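Local coordinates for protein putative aldo/keto reductase (Salmonella enterica subsp. enterica serovar Typhimurium, PDB 4R9O) that probably acts as an NADP-dependent oxidoreductase of the aldo/keto reductase family, built on a TIM-barrel fold, at residues P228-L233 and S243-V248; S234-E239 and W288-K293; V248-I253 and R273-A278. All blocks are in the same frame, centred on the assembly; numbering follows the deposited sequence.

In the fold
The three contacts lie on the same side of the TIM barrel. Helices 245-254 and 269-276 belong to the barrel, while 227-240 and 285-296 are additional helices packed outside it. Contact 1 joins added helix 227-240 to barrel helix 245-254. Contact 2 joins the two added helices. Contact 3 joins the two barrel helices. The centres of contacts 1 and 2 are about 7 Å apart, and that of contact 3 is about 11 and 13 Å from them. Along the chain contact 1 runs into contact 3 at V248. Contacts 1 and 2 interleave, and contact 3 lies within the span of contact 2. Contacts 1 and 3 adjoin residues that probably bind NADP(+).

Contact 1. Residues P228-L233 and S243-V248; sequences PLRQEL and SSIEQV
I245 and L233 carry this contact, with V248 and R230 beside them. It joins helix 227-240, an added helix packed outside the TIM barrel, to the next helix, 245-254, which belongs to the barrel. Their backbones come close here, with the CA atoms of L233 and I245 5.8 Å apart. The contact is mainly apolar, since carbons of L233, I245 and V248 and the methylenes of R230 do most of the touching.

I245 divides its work between two branches. Its CG2 methyl lies against the backbone of L233, 3.9 Å from the carbonyl C of that residue. Its CB also meets CB of L233. The other branch, CG1, stands between the backbone N and carbonyl carbon (chi1 64°) and carries CD1 to R230. In the conformer described, one of two for R230, this methyl lies 3.5 Å from R230 CG, and the two side chains cross at about a right angle. The R230 chain is extended from CG to NE, and in this conformer its guanidinium forms a salt bridge with D29 of the second subunit.

L233 is buried and points toward helix 245-254. It also touches L220, a residue that probably belongs to the NADP(+) site. The contact is thus probably one shell behind that site. I291 of helix 285-296 touches L233 as well. L233 and V248 run alongside one another in opposing senses, and the meeting of their branch methyls completes the contact: L233 CD2 lies 3.6 Å from V248 CG1.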
loop_
_atom_site.group_PDB
_atom_site.type_symbol
_atom_site.label_atom_id
_atom_site.label_comp_id
_atom_site.label_asym_id
_atom_site.label_seq_id
_atom_site.Cartn_x
_atom_site.Cartn_y
_atom_site.Cartn_z
ATOM N N PRO C 228 -2.185 -25.675 5.966
ATOM C CA PRO C 228 -2.117 -26.258 4.614
ATOM C C PRO C 228 -0.740 -26.086 3.952
ATOM O O PRO C 228 -0.316 -26.973 3.205
ATOM C CB PRO C 228 -3.193 -25.489 3.842
ATOM C CG PRO C 228 -4.144 -25.017 4.887
ATOM C CD PRO C 228 -3.286 -24.700 6.087
ATOM N N LEU C 229 -0.052 -24.981 4.231
ATOM C CA LEU C 229 1.291 -24.775 3.688
ATOM C C LEU C 229 2.261 -25.767 4.315
ATOM O O LEU C 229 3.095 -26.376 3.637
ATOM C CB LEU C 229 1.773 -23.342 3.929
ATOM C CG LEU C 229 3.300 -23.194 3.970
ATOM C CD1 LEU C 229 3.910 -23.344 2.588
ATOM C CD2 LEU C 229 3.730 -21.888 4.631
ATOM N N ARG C 230 2.142 -25.928 5.624
ATOM C CA ARG C 230 2.947 -26.887 6.354
ATOM C C ARG C 230 2.898 -28.258 5.683
ATOM O O ARG C 230 3.889 -28.982 5.631
ATOM C CB ARG C 230 2.459 -26.969 7.795
ATOM C CG ARG C 230 3.079 -28.082 8.575
ATOM C CD ARG C 230 2.624 -28.053 10.012
ATOM N NE ARG C 230 3.061 -29.254 10.708
ATOM C CZ ARG C 230 2.721 -29.553 11.952
ATOM N NH1 ARG C 230 3.163 -30.676 12.503
ATOM N NH2 ARG C 230 1.933 -28.733 12.638
ATOM N N GLN C 231 1.736 -28.580 5.128
ATOM C CA GLN C 231 1.510 -29.862 4.464
ATOM C C GLN C 231 2.083 -29.931 3.041
ATOM O O GLN C 231 2.337 -31.025 2.545
ATOM C CB GLN C 231 0.015 -30.196 4.469
ATOM C CG GLN C 231 -0.556 -30.187 5.882
ATOM C CD GLN C 231 -2.053 -30.398 5.946
ATOM O OE1 GLN C 231 -2.708 -30.655 4.933
ATOM N NE2 GLN C 231 -2.610 -30.280 7.150
ATOM N N GLU C 232 2.321 -28.787 2.402
ATOM C CA GLU C 232 3.045 -28.792 1.129
ATOM C C GLU C 232 4.546 -28.988 1.370
ATOM O O GLU C 232 5.241 -29.595 0.556
ATOM C CB GLU C 232 2.797 -27.505 0.337
ATOM C CG GLU C 232 2.652 -27.689 -1.180
ATOM C CD GLU C 232 3.984 -27.855 -1.899
ATOM O OE1 GLU C 232 5.032 -27.510 -1.310
ATOM O OE2 GLU C 232 3.980 -28.323 -3.061
ATOM N N LEU C 233 5.044 -28.475 2.490
ATOM C CA LEU C 233 6.412 -28.760 2.904
ATOM C C LEU C 233 6.586 -30.266 3.200
ATOM O O LEU C 233 7.661 -30.828 2.982
ATOM C CB LEU C 233 6.790 -27.921 4.132
ATOM C CG LEU C 233 7.225 -26.465 3.894
ATOM C CD1 LEU C 233 7.036 -25.607 5.156
ATOM C CD2 LEU C 233 8.675 -26.418 3.456
ATOM N N SER C 243 13.519 -36.254 7.118
ATOM C CA SER C 243 12.910 -36.663 8.377
ATOM C C SER C 243 11.778 -35.747 8.849
ATOM O O SER C 243 10.862 -36.186 9.554
ATOM C CB SER C 243 13.985 -36.736 9.459
ATOM O OG SER C 243 13.410 -36.645 10.750
ATOM N N SER C 244 11.837 -34.477 8.461
ATOM C CA SER C 244 10.909 -33.485 8.986
ATOM C C SER C 244 10.849 -32.269 8.076
ATOM O O SER C 244 11.688 -32.113 7.188
ATOM C CB SER C 244 11.330 -33.064 10.390
ATOM O OG SER C 244 12.578 -32.393 10.351
ATOM N N ILE C 245 9.868 -31.400 8.289
ATOM C CA ILE C 245 9.749 -30.224 7.436
ATOM C C ILE C 245 10.736 -29.130 7.832
ATOM O O ILE C 245 11.080 -28.292 7.005
ATOM C CB ILE C 245 8.317 -29.652 7.440
ATOM C CG1 ILE C 245 7.934 -29.143 8.827
ATOM C CG2 ILE C 245 7.324 -30.701 6.961
ATOM C CD1 ILE C 245 6.588 -28.461 8.868
ATOM N N GLU C 246 11.198 -29.134 9.083
ATOM C CA GLU C 246 12.207 -28.163 9.517
ATOM C C GLU C 246 13.438 -28.271 8.641
ATOM O O GLU C 246 14.047 -27.270 8.283
ATOM C CB GLU C 246 12.615 -28.374 10.982
ATOM C CG GLU C 246 11.511 -28.184 11.999
ATOM C CD GLU C 246 10.848 -29.495 12.382
ATOM O OE1 GLU C 246 10.462 -30.260 11.470
ATOM O OE2 GLU C 246 10.716 -29.761 13.596
ATOM N N GLN C 247 13.809 -29.507 8.315
ATOM C CA GLN C 247 14.939 -29.752 7.426
ATOM C C GLN C 247 14.750 -29.107 6.072
ATOM O O GLN C 247 15.690 -28.567 5.499
ATOM C CB GLN C 247 15.152 -31.246 7.238
ATOM C CG GLN C 247 15.849 -31.860 8.384
ATOM C CD GLN C 247 15.774 -33.358 8.364
ATOM O OE1 GLN C 247 15.707 -33.995 9.412
ATOM N NE2 GLN C 247 15.781 -33.937 7.164
ATOM N N VAL C 248 13.533 -29.199 5.555
ATOM C CA VAL C 248 13.223 -28.642 4.245
ATOM C C VAL C 248 13.341 -27.116 4.289
ATOM O O VAL C 248 13.982 -26.520 3.434
ATOM C CB VAL C 248 11.816 -29.065 3.773
ATOM C CG1 VAL C 248 11.498 -28.461 2.399
ATOM C CG2 VAL C 248 11.716 -30.591 3.730
#

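Contact 2. Residues S234-E239 and W288-K293; sequences SVIAQE and WFRIRK
R290 reaches from helix 285-296 across I236 to E239 on helix 227-240. The CB of R290 lies near the I236 methyl, 4.1 Å from I236 CD1. The chain then bends at chi3 (-63°), and NE again passes I236 CD1. At CZ the guanidinium turns one face to I236, whose CG1 sits 3.6 Å above the plane, offset toward the rim.

The tip of R290 grips E239 end-on with two nitrogens, one for each carboxylate oxygen. NH1 donates to E239 OE2 at 2.6 Å, meeting the syn lone pair of that oxygen. NH2 donates to E239 OE1 at 3.1 Å, also on the syn side but tilted out of the carboxylate plane. Both oxygens lie near the guanidinium plane, and the two flat groups are turned 37° from each other. The paired bonds restrict rotation of the guanidinium. E239 OE2 has a second donor in Q287 NE2. NH2 of R290 also has a long, weak ion pair with E232.

Deeper in the contact, I236 CD1 meets I291 CD1 at 3.3 Å, a spacing so short that its exact value is doubtful. I291 also touches W252 of helix 245-254.

The short segments run nearly antiparallel (166°), with their axes 11.0 Å apart. They pack through I236 and I291, with the arginine-glutamate salt bridge at the more exposed margin. The helices they belong to are the two that aldo/keto reductases add outside the TIM barrel.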
loop_
_atom_site.group_PDB
_atom_site.type_symbol
_atom_site.label_atom_id
_atom_site.label_comp_id
_atom_site.label_asym_id
_atom_site.label_seq_id
_atom_site.Cartn_x
_atom_site.Cartn_y
_atom_site.Cartn_z
ATOM N N SER C 234 5.524 -30.910 3.681
ATOM C CA SER C 234 5.575 -32.340 3.996
ATOM C C SER C 234 5.640 -33.181 2.729
ATOM O O SER C 234 6.223 -34.264 2.728
ATOM C CB SER C 234 4.367 -32.767 4.831
ATOM O OG SER C 234 4.424 -32.203 6.125
ATOM N N VAL C 235 5.031 -32.681 1.657
ATOM C CA VAL C 235 5.078 -33.358 0.364
ATOM C C VAL C 235 6.495 -33.327 -0.205
ATOM O O VAL C 235 7.014 -34.324 -0.712
ATOM C CB VAL C 235 4.109 -32.710 -0.649
ATOM C CG1 VAL C 235 4.198 -33.417 -1.997
ATOM C CG2 VAL C 235 2.683 -32.740 -0.115
ATOM N N ILE C 236 7.122 -32.161 -0.120
ATOM C CA ILE C 236 8.485 -32.007 -0.597
ATOM C C ILE C 236 9.472 -32.739 0.311
ATOM O O ILE C 236 10.479 -33.282 -0.161
ATOM C CB ILE C 236 8.839 -30.518 -0.735
ATOM C CG1 ILE C 236 8.080 -29.956 -1.938
ATOM C CG2 ILE C 236 10.332 -30.315 -0.884
ATOM C CD1 ILE C 236 8.205 -28.496 -2.128
ATOM N N ALA C 237 9.165 -32.792 1.602
ATOM C CA ALA C 237 9.958 -33.592 2.533
ATOM C C ALA C 237 9.980 -35.048 2.082
ATOM O O ALA C 237 11.052 -35.644 1.947
ATOM C CB ALA C 237 9.416 -33.481 3.943
ATOM N N GLN C 238 8.800 -35.612 1.834
ATOM C CA GLN C 238 8.696 -36.998 1.366
ATOM C C GLN C 238 9.499 -37.224 0.092
ATOM O O GLN C 238 10.204 -38.223 -0.033
ATOM C CB GLN C 238 7.236 -37.389 1.133
ATOM C CG GLN C 238 6.407 -37.471 2.405
ATOM C CD GLN C 238 4.948 -37.811 2.136
ATOM O OE1 GLN C 238 4.425 -37.553 1.048
ATOM N NE2 GLN C 238 4.284 -38.401 3.128
ATOM N N GLU C 239 9.400 -36.284 -0.845
ATOM C CA GLU C 239 10.170 -36.354 -2.086
ATOM C C GLU C 239 11.671 -36.422 -1.820
ATOM O O GLU C 239 12.408 -37.048 -2.570
ATOM C CB GLU C 239 9.870 -35.145 -2.975
ATOM C CG GLU C 239 8.458 -35.098 -3.526
ATOM C CD GLU C 239 8.200 -33.842 -4.339
ATOM O OE1 GLU C 239 7.074 -33.695 -4.856
ATOM O OE2 GLU C 239 9.121 -33.004 -4.457
ATOM N N TRP C 288 12.535 -25.476 -4.604
ATOM C CA TRP C 288 12.707 -24.192 -3.939
ATOM C C TRP C 288 11.585 -23.248 -4.355
ATOM O O TRP C 288 11.018 -22.541 -3.531
ATOM C CB TRP C 288 14.074 -23.575 -4.268
ATOM C CG TRP C 288 14.403 -22.352 -3.439
ATOM C CD1 TRP C 288 15.112 -22.322 -2.274
ATOM C CD2 TRP C 288 14.036 -20.990 -3.714
ATOM N NE1 TRP C 288 15.202 -21.035 -1.799
ATOM C CE2 TRP C 288 14.553 -20.195 -2.670
ATOM C CE3 TRP C 288 13.321 -20.365 -4.742
ATOM C CZ2 TRP C 288 14.374 -18.809 -2.617
ATOM C CZ3 TRP C 288 13.154 -18.989 -4.699
ATOM C CH2 TRP C 288 13.676 -18.223 -3.640
ATOM N N PHE C 289 11.256 -23.244 -5.638
ATOM C CA PHE C 289 10.261 -22.303 -6.139
ATOM C C PHE C 289 8.846 -22.724 -5.757
ATOM O O PHE C 289 7.988 -21.875 -5.483
ATOM C CB PHE C 289 10.413 -22.132 -7.650
ATOM C CG PHE C 289 11.473 -21.126 -8.023
ATOM C CD1 PHE C 289 11.203 -19.769 -7.965
ATOM C CD2 PHE C 289 12.745 -21.534 -8.395
ATOM C CE1 PHE C 289 12.172 -18.835 -8.287
ATOM C CE2 PHE C 289 13.720 -20.600 -8.728
ATOM C CZ PHE C 289 13.431 -19.255 -8.672
ATOM N N ARG C 290 8.619 -24.031 -5.706
ATOM C CA ARG C 290 7.354 -24.574 -5.221
ATOM C C ARG C 290 7.105 -24.164 -3.776
ATOM O O ARG C 290 5.989 -23.801 -3.407
ATOM C CB ARG C 290 7.333 -26.098 -5.322
ATOM C CG ARG C 290 6.395 -26.644 -6.364
ATOM C CD ARG C 290 6.080 -28.106 -6.065
ATOM N NE ARG C 290 7.276 -28.940 -6.136
ATOM C CZ ARG C 290 7.356 -30.184 -5.667
ATOM N NH1 ARG C 290 8.489 -30.861 -5.785
ATOM N NH2 ARG C 290 6.305 -30.748 -5.084
ATOM N N ILE C 291 8.149 -24.250 -2.958
ATOM C CA ILE C 291 8.103 -23.748 -1.588
ATOM C C ILE C 291 7.769 -22.261 -1.522
ATOM O O ILE C 291 6.861 -21.854 -0.801
ATOM C CB ILE C 291 9.428 -23.966 -0.868
ATOM C CG1 ILE C 291 9.653 -25.451 -0.681
ATOM C CG2 ILE C 291 9.387 -23.322 0.516
ATOM C CD1 ILE C 291 8.524 -26.035 0.059
ATOM N N ARG C 292 8.522 -21.459 -2.265
ATOM C CA ARG C 292 8.293 -20.016 -2.303
ATOM C C ARG C 292 6.826 -19.702 -2.576
ATOM O O ARG C 292 6.211 -18.900 -1.869
ATOM C CB ARG C 292 9.178 -19.357 -3.364
ATOM C CG ARG C 292 8.862 -17.878 -3.603
ATOM C CD ARG C 292 9.611 -17.341 -4.807
ATOM N NE ARG C 292 9.194 -15.982 -5.162
ATOM C CZ ARG C 292 9.839 -14.876 -4.792
ATOM N NH1 ARG C 292 10.938 -14.962 -4.051
ATOM N NH2 ARG C 292 9.387 -13.680 -5.157
ATOM N N LYS C 293 6.278 -20.361 -3.593
ATOM C CA LYS C 293 4.930 -20.097 -4.074
ATOM C C LYS C 293 3.856 -20.601 -3.111
ATOM O O LYS C 293 2.825 -19.959 -2.927
ATOM C CB LYS C 293 4.748 -20.724 -5.460
ATOM C CG LYS C 293 5.663 -20.092 -6.509
ATOM C CD LYS C 293 5.525 -20.744 -7.878
ATOM C CE LYS C 293 6.384 -20.014 -8.915
ATOM N NZ LYS C 293 6.232 -20.582 -10.276
#

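Contact 3. Residues V248-I253 and R273-A278; sequences VVYAWI and RAALEA
The Y250 ring approaches A275 obliquely, neither flat on it nor edge-on. Its CE2 lies 3.4 Å from the A275 methyl, CB. The neighbouring ring atom CD2 is near both CA and CB of A275. The ring therefore rests on backbone as well as on the methyl. Y250 CG lies anti to the carbonyl carbon and beside the backbone N (chi1 -74°), which sends the ring toward the other segment. The Y250 ring also packs on P262 and I264 of strand 261-264, so it lies between the barrel helices and the barrel wall.

A278 packs at the base of the Y250 side chain. Its methyl CB lies 3.6 Å from Y250 CB and 3.8 Å from the backbone N of A251. The CB atoms of A251 and A278 are 4.3 Å apart. Small side chains let the backbones come close, and the CA atoms of A251 and A278 are only 5.0 Å apart. The contact joins helix 245-254 to residues 273-278, which lie on helix 269-276 and the 3-10 segment that follows. I264 touches A275 too, and so backs both sides of the contact.

The four touching residues are buried, and no hydrogen bond crosses between the segments. The side chain of Y250 is about 4 Å from that of C214, which probably binds NADP(+). Y250 and A251 meet A275 and A278 mostly carbon to carbon, so the packing rests on close fit rather than polar bonds.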
loop_
_atom_site.group_PDB
_atom_site.type_symbol
_atom_site.label_atom_id
_atom_site.label_comp_id
_atom_site.label_asym_id
_atom_site.label_seq_id
_atom_site.Cartn_x
_atom_site.Cartn_y
_atom_site.Cartn_z
ATOM N N VAL C 248 13.533 -29.199 5.555
ATOM C CA VAL C 248 13.223 -28.642 4.245
ATOM C C VAL C 248 13.341 -27.116 4.289
ATOM O O VAL C 248 13.982 -26.520 3.434
ATOM C CB VAL C 248 11.816 -29.065 3.773
ATOM C CG1 VAL C 248 11.498 -28.461 2.399
ATOM C CG2 VAL C 248 11.716 -30.591 3.730
ATOM N N VAL C 249 12.749 -26.492 5.303
ATOM C CA VAL C 249 12.826 -25.037 5.453
ATOM C C VAL C 249 14.276 -24.559 5.600
ATOM O O VAL C 249 14.680 -23.602 4.952
ATOM C CB VAL C 249 12.012 -24.550 6.664
ATOM C CG1 VAL C 249 12.236 -23.054 6.901
ATOM C CG2 VAL C 249 10.532 -24.864 6.468
ATOM N N TYR C 250 15.062 -25.216 6.451
ATOM C CA TYR C 250 16.472 -24.835 6.603
ATOM C C TYR C 250 17.234 -24.980 5.275
ATOM O O TYR C 250 18.065 -24.135 4.925
ATOM C CB TYR C 250 17.148 -25.671 7.702
ATOM C CG TYR C 250 16.746 -25.271 9.116
ATOM C CD1 TYR C 250 16.733 -23.936 9.507
ATOM C CD2 TYR C 250 16.373 -26.229 10.050
ATOM C CE1 TYR C 250 16.360 -23.569 10.805
ATOM C CE2 TYR C 250 15.995 -25.878 11.337
ATOM C CZ TYR C 250 15.991 -24.550 11.712
ATOM O OH TYR C 250 15.617 -24.219 12.996
ATOM N N ALA C 251 16.948 -26.055 4.543
ATOM C CA ALA C 251 17.594 -26.314 3.261
ATOM C C ALA C 251 17.240 -25.206 2.275
ATOM O O ALA C 251 18.075 -24.767 1.486
ATOM C CB ALA C 251 17.179 -27.686 2.716
ATOM N N TRP C 252 15.999 -24.735 2.361
ATOM C CA TRP C 252 15.487 -23.666 1.511
ATOM C C TRP C 252 16.253 -22.361 1.729
ATOM O O TRP C 252 16.562 -21.635 0.778
ATOM C CB TRP C 252 13.996 -23.460 1.795
ATOM C CG TRP C 252 13.296 -22.476 0.899
ATOM C CD1 TRP C 252 12.632 -22.757 -0.260
ATOM C CD2 TRP C 252 13.169 -21.061 1.101
ATOM N NE1 TRP C 252 12.114 -21.606 -0.802
ATOM C CE2 TRP C 252 12.429 -20.548 0.015
ATOM C CE3 TRP C 252 13.631 -20.173 2.084
ATOM C CZ2 TRP C 252 12.121 -19.193 -0.110
ATOM C CZ3 TRP C 252 13.324 -18.817 1.959
ATOM C CH2 TRP C 252 12.580 -18.344 0.865
ATOM N N ILE C 253 16.531 -22.068 2.997
ATOM C CA ILE C 253 17.290 -20.888 3.394
ATOM C C ILE C 253 18.760 -20.998 2.973
ATOM O O ILE C 253 19.344 -20.047 2.447
ATOM C CB ILE C 253 17.204 -20.686 4.925
ATOM C CG1 ILE C 253 15.793 -20.245 5.324
ATOM C CG2 ILE C 253 18.242 -19.683 5.412
ATOM C CD1 ILE C 253 15.592 -20.172 6.825
ATOM N N ARG C 273 19.690 -31.388 16.217
ATOM C CA ARG C 273 20.225 -32.458 15.379
ATOM C C ARG C 273 19.452 -32.546 14.073
ATOM O O ARG C 273 20.036 -32.695 12.998
ATOM C CB ARG C 273 20.171 -33.795 16.123
ATOM C CG ARG C 273 20.791 -34.963 15.379
ATOM C CD ARG C 273 20.797 -36.222 16.237
ATOM N NE ARG C 273 21.498 -36.022 17.504
ATOM C CZ ARG C 273 20.954 -36.209 18.705
ATOM N NH1 ARG C 273 19.696 -36.610 18.817
ATOM N NH2 ARG C 273 21.676 -35.998 19.797
ATOM N N ALA C 274 18.132 -32.423 14.171
ATOM C CA ALA C 274 17.267 -32.481 12.999
ATOM C C ALA C 274 17.433 -31.250 12.120
ATOM O O ALA C 274 17.014 -31.244 10.975
ATOM C CB ALA C 274 15.810 -32.636 13.416
ATOM N N ALA C 275 18.032 -30.199 12.657
ATOM C CA ALA C 275 18.291 -29.012 11.861
ATOM C C ALA C 275 19.531 -29.222 11.002
ATOM O O ALA C 275 19.556 -28.872 9.827
ATOM C CB ALA C 275 18.459 -27.795 12.758
ATOM N N LEU C 276 20.557 -29.812 11.601
ATOM C CA LEU C 276 21.859 -29.935 10.959
ATOM C C LEU C 276 21.836 -30.861 9.753
ATOM O O LEU C 276 22.698 -30.774 8.884
ATOM C CB LEU C 276 22.891 -30.420 11.974
ATOM C CG LEU C 276 22.877 -29.612 13.275
ATOM C CD1 LEU C 276 23.937 -30.106 14.246
ATOM C CD2 LEU C 276 23.041 -28.115 12.989
ATOM N N GLU C 277 20.841 -31.741 9.699
ATOM C CA GLU C 277 20.698 -32.670 8.585
ATOM C C GLU C 277 20.329 -31.963 7.273
ATOM O O GLU C 277 20.403 -32.563 6.199
ATOM C CB GLU C 277 19.653 -33.738 8.923
ATOM C CG GLU C 277 20.061 -34.642 10.085
ATOM C CD GLU C 277 19.041 -35.725 10.388
ATOM O OE1 GLU C 277 19.298 -36.545 11.296
ATOM O OE2 GLU C 277 17.982 -35.756 9.724
ATOM N N ALA C 278 19.940 -30.690 7.355
ATOM C CA ALA C 278 19.599 -29.930 6.156
ATOM C C ALA C 278 20.808 -29.717 5.244
ATOM O O ALA C 278 20.649 -29.574 4.035
ATOM C CB ALA C 278 18.978 -28.593 6.530
#